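Local coordinates for plasmin and fibronectin-binding protein A (Streptococcus pneumoniae, PDB 4MR0) that serves as a surface adhesin and invasin of the pneumococcus, binding human fibronectin, plasmin, plasminogen and serum albumin, at residues Pro238-Ser243 with Asp263-His268; Gly225-Glu230 with Ala289-Met294. All blocks are in the same frame, centred on the assembly; numbering follows the deposited sequence.

Overall arrangement
Following the chain from its N terminus, strand 220-222 ends and residues 225-230 lead into a long loop that returns at 238-243 and runs into strand 243-252. After strand 254-257 comes strand 260-265, whose last residues and following turn, 263-268, close the shorter loop through contact 1. The chain then passes strands 270-273 and 278-289, and the segment 289-294 closes the longer loop on 225-230 as contact 2. Contact 1 therefore lies wholly within the span closed by contact 2, with centres about 9 Å apart. Probable backbone hydrogen bonds, D263 O to G225 N and S264 O to A289 N, join them, so that successive turns of the parallel beta-helix are tied together.

Contact 1. Residues Pro238-Ser243 with Asp263-His268; sequences PLINSS and DSYQGH
Y265 packs against residues 240-243, which its side chain meets from root to tip. Y265 CB is 3.4 Å from S243 OG. CG stands anti to the backbone N (chi1 177°). The side chains of Y265 and I240 slide past each other in opposite directions, I240 CD1 packing 3.7 Å from Y265 CD2, while Q266 CG sits over the centre of one ring face, 3.9 Å above the plane. CE2 comes beside the carbonyls of I240 and N241. At the tip, Y265 OH is 2.6 Å from a water lying at the ring edge, which makes a weak bond to I240 O; tyrosine suits this place because the flank of its ring packs on I240 while its hydroxyl reaches the water. The contact belongs to a parallel beta-helix of the pectate lyase-like kind, and joins the loop entering strand 243-252 to the turn leaving strand 260-265. Small hydroxyl residues fit here because they bond to backbone: Y265 N donates to S243 OG (2.8 Å, 159°), which also bonds to M223 O, while S264 OG donates to S243 O at 2.9 Å. S243 N donates to Y265 O at 3.0 Å. At G267 a CB would point toward 238-243 and collide with S243 O.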
loop_
_atom_site.group_PDB
_atom_site.type_symbol
_atom_site.label_atom_id
_atom_site.label_comp_id
_atom_site.label_asym_id
_atom_site.label_seq_id
_atom_site.Cartn_x
_atom_site.Cartn_y
_atom_site.Cartn_z
ATOM N N PRO A 238 -18.517 18.440 1.155
ATOM C CA PRO A 238 -18.630 18.706 2.593
ATOM C C PRO A 238 -19.281 17.654 3.482
ATOM O O PRO A 238 -19.086 17.678 4.697
ATOM C CB PRO A 238 -19.369 20.045 2.631
ATOM C CG PRO A 238 -20.243 19.975 1.422
ATOM C CD PRO A 238 -19.300 19.421 0.381
ATOM N N LEU A 239 -20.035 16.727 2.897
ATOM C CA LEU A 239 -20.706 15.698 3.696
ATOM C C LEU A 239 -20.005 14.336 3.814
ATOM O O LEU A 239 -20.429 13.501 4.606
ATOM C CB LEU A 239 -22.130 15.471 3.170
ATOM C CG LEU A 239 -23.072 16.679 3.174
ATOM C CD1 LEU A 239 -24.441 16.239 2.677
ATOM C CD2 LEU A 239 -23.181 17.264 4.574
ATOM N N ILE A 240 -18.937 14.108 3.055
ATOM C CA ILE A 240 -18.249 12.820 3.106
ATOM C C ILE A 240 -17.223 12.686 4.238
ATOM O O ILE A 240 -16.770 13.672 4.823
ATOM C CB ILE A 240 -17.530 12.528 1.774
ATOM C CG1 ILE A 240 -16.364 13.505 1.587
ATOM C CG2 ILE A 240 -18.520 12.679 0.615
ATOM C CD1 ILE A 240 -15.472 13.180 0.410
ATOM N N ASN A 241 -16.869 11.440 4.543
ATOM C CA ASN A 241 -15.870 11.143 5.574
ATOM C C ASN A 241 -14.581 10.651 4.919
ATOM O O ASN A 241 -13.539 10.608 5.553
ATOM C CB ASN A 241 -16.376 10.088 6.560
ATOM C CG ASN A 241 -17.417 10.639 7.512
ATOM O OD1 ASN A 241 -17.272 11.754 8.040
ATOM N ND2 ASN A 241 -18.459 9.846 7.769
ATOM N N SER A 242 -14.660 10.285 3.643
ATOM C CA SER A 242 -13.498 9.822 2.873
ATOM C C SER A 242 -13.916 9.637 1.410
ATOM O O SER A 242 -15.094 9.458 1.118
ATOM C CB SER A 242 -12.981 8.486 3.414
ATOM O OG SER A 242 -13.866 7.419 3.107
ATOM N N SER A 243 -12.963 9.724 0.488
ATOM C CA SER A 243 -13.273 9.519 -0.916
ATOM C C SER A 243 -12.237 8.578 -1.516
ATOM O O SER A 243 -11.086 8.531 -1.064
ATOM C CB SER A 243 -13.299 10.850 -1.685
ATOM O OG SER A 243 -12.004 11.396 -1.837
ATOM N N ASP A 263 -6.219 13.553 -5.440
ATOM C CA ASP A 263 -6.830 14.042 -4.213
ATOM C C ASP A 263 -7.875 13.222 -3.478
ATOM O O ASP A 263 -9.055 13.579 -3.432
ATOM C CB ASP A 263 -7.397 15.435 -4.500
ATOM C CG ASP A 263 -6.388 16.327 -5.194
ATOM O OD1 ASP A 263 -5.266 16.460 -4.662
ATOM O OD2 ASP A 263 -6.706 16.885 -6.268
ATOM N N SER A 264 -7.428 12.133 -2.874
ATOM C CA SER A 264 -8.304 11.285 -2.093
ATOM C C SER A 264 -8.564 12.030 -0.782
ATOM O O SER A 264 -7.648 12.623 -0.218
ATOM C CB SER A 264 -7.594 9.960 -1.803
ATOM O OG SER A 264 -8.288 9.217 -0.823
ATOM N N TYR A 265 -9.806 12.030 -0.307
ATOM C CA TYR A 265 -10.102 12.684 0.969
ATOM C C TYR A 265 -9.903 11.619 2.038
ATOM O O TYR A 265 -10.781 10.773 2.246
ATOM C CB TYR A 265 -11.545 13.194 1.016
ATOM C CG TYR A 265 -11.918 13.827 2.347
ATOM C CD1 TYR A 265 -11.198 14.916 2.847
ATOM C CD2 TYR A 265 -12.991 13.345 3.101
ATOM C CE1 TYR A 265 -11.536 15.511 4.062
ATOM C CE2 TYR A 265 -13.339 13.935 4.318
ATOM C CZ TYR A 265 -12.605 15.017 4.790
ATOM O OH TYR A 265 -12.932 15.607 5.988
ATOM N N GLN A 266 -8.748 11.670 2.704
ATOM C CA GLN A 266 -8.374 10.715 3.744
ATOM C C GLN A 266 -8.955 9.330 3.486
ATOM O O GLN A 266 -9.611 8.748 4.349
ATOM C CB GLN A 266 -8.808 11.224 5.128
ATOM C CG GLN A 266 -10.303 11.468 5.305
ATOM C CD GLN A 266 -10.633 12.031 6.677
ATOM O OE1 GLN A 266 -11.797 12.243 7.017
ATOM N NE2 GLN A 266 -9.604 12.272 7.474
ATOM N N GLY A 267 -8.706 8.795 2.295
ATOM C CA GLY A 267 -9.248 7.490 1.974
ATOM C C GLY A 267 -8.366 6.602 1.120
ATOM O O GLY A 267 -7.188 6.892 0.890
ATOM N N HIS A 268 -8.959 5.505 0.658
ATOM C CA HIS A 268 -8.281 4.529 -0.185
ATOM C C HIS A 268 -8.639 4.803 -1.636
ATOM O O HIS A 268 -9.814 4.795 -1.988
ATOM C CB HIS A 268 -8.755 3.112 0.149
ATOM C CG HIS A 268 -8.672 2.766 1.600
ATOM N ND1 HIS A 268 -7.475 2.640 2.270
ATOM C CD2 HIS A 268 -9.642 2.479 2.501
ATOM C CE1 HIS A 268 -7.710 2.283 3.519
ATOM N NE2 HIS A 268 -9.017 2.178 3.685
HETATM O O HOH W 1 -14.770 14.480 7.371
#

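Contact 2. Residues Gly225-Glu230 with Ala289-Met294; sequences GALNEE and ALPKTM
L227 meets A289, L290 and P291 through a side chain whose CB already points toward them; CG then stands anti to the carbonyl carbon (chi1 -57°) and CD1 continues the chain in a fully extended form (chi2 180°). Its two methyls then divide the work. L227 CD2 packs 3.9 Å from A289 CB and 4.1 Å from P291 CB, whereas L227 CD1 lies 3.5 Å from L290 O and close to P291 CA. A branched leucine suits this place, since the two methyls cover A289 and the L290 carbonyl and share P291. A289 points its only side-chain carbon at the facing segment, where A289 CB also comes 3.2 Å from G225 O; so small a residue lets the two backbones draw together here. No hydrogen bond spans the contact, which depends on apolar packing. The placement of the K292 side chain against E230 is doubtful, but the backbone of K292 is hydrogen-bonded to that of G231, the next residue after 225-230. P291 also begins a type I turn closed by M294 N donating to P291 O at 3.2 Å. The side chain of L227 passes about 4 Å from a bound manganese ion, an apolar neighbour to the metal and not one of its ligands. In the beta-helix, the two segments leave the ends of strands 220-222 and 278-289, which flank strand 260-265 and each pair with it in parallel. G225 bonds through its backbone to D263, and A289 to S264 and Q266. L227 and P291 both touch Y265 at the end of that middle strand, and beyond the turn the chain goes on into the short helix 296-299.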
loop_
_atom_site.group_PDB
_atom_site.type_symbol
_atom_site.label_atom_id
_atom_site.label_comp_id
_atom_site.label_asym_id
_atom_site.label_seq_id
_atom_site.Cartn_x
_atom_site.Cartn_y
_atom_site.Cartn_z
ATOM N N GLY A 225 -11.079 15.376 -3.297
ATOM C CA GLY A 225 -10.983 15.524 -1.854
ATOM C C GLY A 225 -10.254 16.711 -1.247
ATOM O O GLY A 225 -10.094 16.756 -0.028
ATOM N N ALA A 226 -9.815 17.666 -2.059
ATOM C CA ALA A 226 -9.103 18.836 -1.532
ATOM C C ALA A 226 -9.886 19.479 -0.382
ATOM O O ALA A 226 -11.122 19.532 -0.410
ATOM C CB ALA A 226 -8.859 19.856 -2.645
ATOM N N LEU A 227 -9.160 19.969 0.621
ATOM C CA LEU A 227 -9.771 20.575 1.803
ATOM C C LEU A 227 -10.279 21.998 1.619
ATOM O O LEU A 227 -9.853 22.715 0.713
ATOM C CB LEU A 227 -8.777 20.584 2.965
ATOM C CG LEU A 227 -8.160 19.262 3.422
ATOM C CD1 LEU A 227 -7.211 19.541 4.573
ATOM C CD2 LEU A 227 -9.250 18.288 3.841
ATOM N N ASN A 228 -11.199 22.392 2.499
ATOM C CA ASN A 228 -11.747 23.742 2.493
ATOM C C ASN A 228 -10.667 24.618 3.119
ATOM O O ASN A 228 -9.686 24.103 3.656
ATOM C CB ASN A 228 -13.035 23.819 3.325
ATOM C CG ASN A 228 -12.882 23.209 4.707
ATOM O OD1 ASN A 228 -11.788 23.188 5.273
ATOM N ND2 ASN A 228 -13.985 22.720 5.262
ATOM N N GLU A 229 -10.841 25.933 3.067
ATOM C CA GLU A 229 -9.830 26.831 3.615
ATOM C C GLU A 229 -9.517 26.583 5.091
ATOM O O GLU A 229 -8.397 26.832 5.537
ATOM C CB GLU A 229 -10.239 28.289 3.397
ATOM C CG GLU A 229 -9.073 29.264 3.540
ATOM C CD GLU A 229 -9.468 30.695 3.228
ATOM O OE1 GLU A 229 -8.643 31.609 3.470
ATOM O OE2 GLU A 229 -10.600 30.907 2.734
ATOM N N GLU A 230 -10.492 26.087 5.847
ATOM C CA GLU A 230 -10.271 25.805 7.264
ATOM C C GLU A 230 -9.525 24.484 7.440
ATOM O O GLU A 230 -9.021 24.190 8.523
ATOM C CB GLU A 230 -11.597 25.722 8.031
ATOM C CG GLU A 230 -12.515 26.920 7.872
ATOM C CD GLU A 230 -13.426 26.797 6.665
ATOM O OE1 GLU A 230 -12.912 26.718 5.526
ATOM O OE2 GLU A 230 -14.662 26.777 6.859
ATOM N N ALA A 289 -5.746 14.205 0.913
ATOM C CA ALA A 289 -6.089 15.297 1.812
ATOM C C ALA A 289 -6.308 14.786 3.229
ATOM O O ALA A 289 -7.029 13.810 3.442
ATOM C CB ALA A 289 -7.331 16.014 1.303
ATOM N N LEU A 290 -5.676 15.453 4.192
ATOM C CA LEU A 290 -5.783 15.080 5.596
ATOM C C LEU A 290 -6.261 16.288 6.408
ATOM O O LEU A 290 -5.524 17.258 6.586
ATOM C CB LEU A 290 -4.421 14.601 6.109
ATOM C CG LEU A 290 -3.735 13.483 5.309
ATOM C CD1 LEU A 290 -2.362 13.200 5.896
ATOM C CD2 LEU A 290 -4.594 12.220 5.322
ATOM N N PRO A 291 -7.507 16.242 6.908
ATOM C CA PRO A 291 -8.096 17.331 7.701
ATOM C C PRO A 291 -7.512 17.527 9.104
ATOM O O PRO A 291 -7.008 16.586 9.718
ATOM C CB PRO A 291 -9.576 16.959 7.735
ATOM C CG PRO A 291 -9.535 15.463 7.735
ATOM C CD PRO A 291 -8.488 15.165 6.688
ATOM N N LYS A 292 -7.591 18.766 9.594
ATOM C CA LYS A 292 -7.095 19.151 10.921
ATOM C C LYS A 292 -7.421 18.137 12.011
ATOM O O LYS A 292 -6.544 17.653 12.730
ATOM C CB LYS A 292 -7.721 20.480 11.368
ATOM C CG LYS A 292 -7.189 21.766 10.762
ATOM C CD LYS A 292 -7.925 22.944 11.418
ATOM C CE LYS A 292 -7.435 24.305 10.940
ATOM N NZ LYS A 292 -6.018 24.570 11.320
ATOM N N THR A 293 -8.711 17.851 12.127
ATOM C CA THR A 293 -9.274 16.958 13.134
ATOM C C THR A 293 -8.820 15.498 13.255
ATOM O O THR A 293 -9.066 14.865 14.283
ATOM C CB THR A 293 -10.811 16.954 13.004
ATOM O OG1 THR A 293 -11.371 15.983 13.899
ATOM C CG2 THR A 293 -11.219 16.626 11.574
ATOM N N MET A 294 -8.163 14.956 12.237
ATOM C CA MET A 294 -7.757 13.553 12.293
ATOM C C MET A 294 -6.649 13.155 13.263
ATOM O O MET A 294 -5.657 13.867 13.436
ATOM C CB MET A 294 -7.404 13.055 10.892
ATOM C CG MET A 294 -8.613 12.909 9.992
ATOM S SD MET A 294 -9.905 11.870 10.728
ATOM C CE MET A 294 -11.031 13.127 11.381
#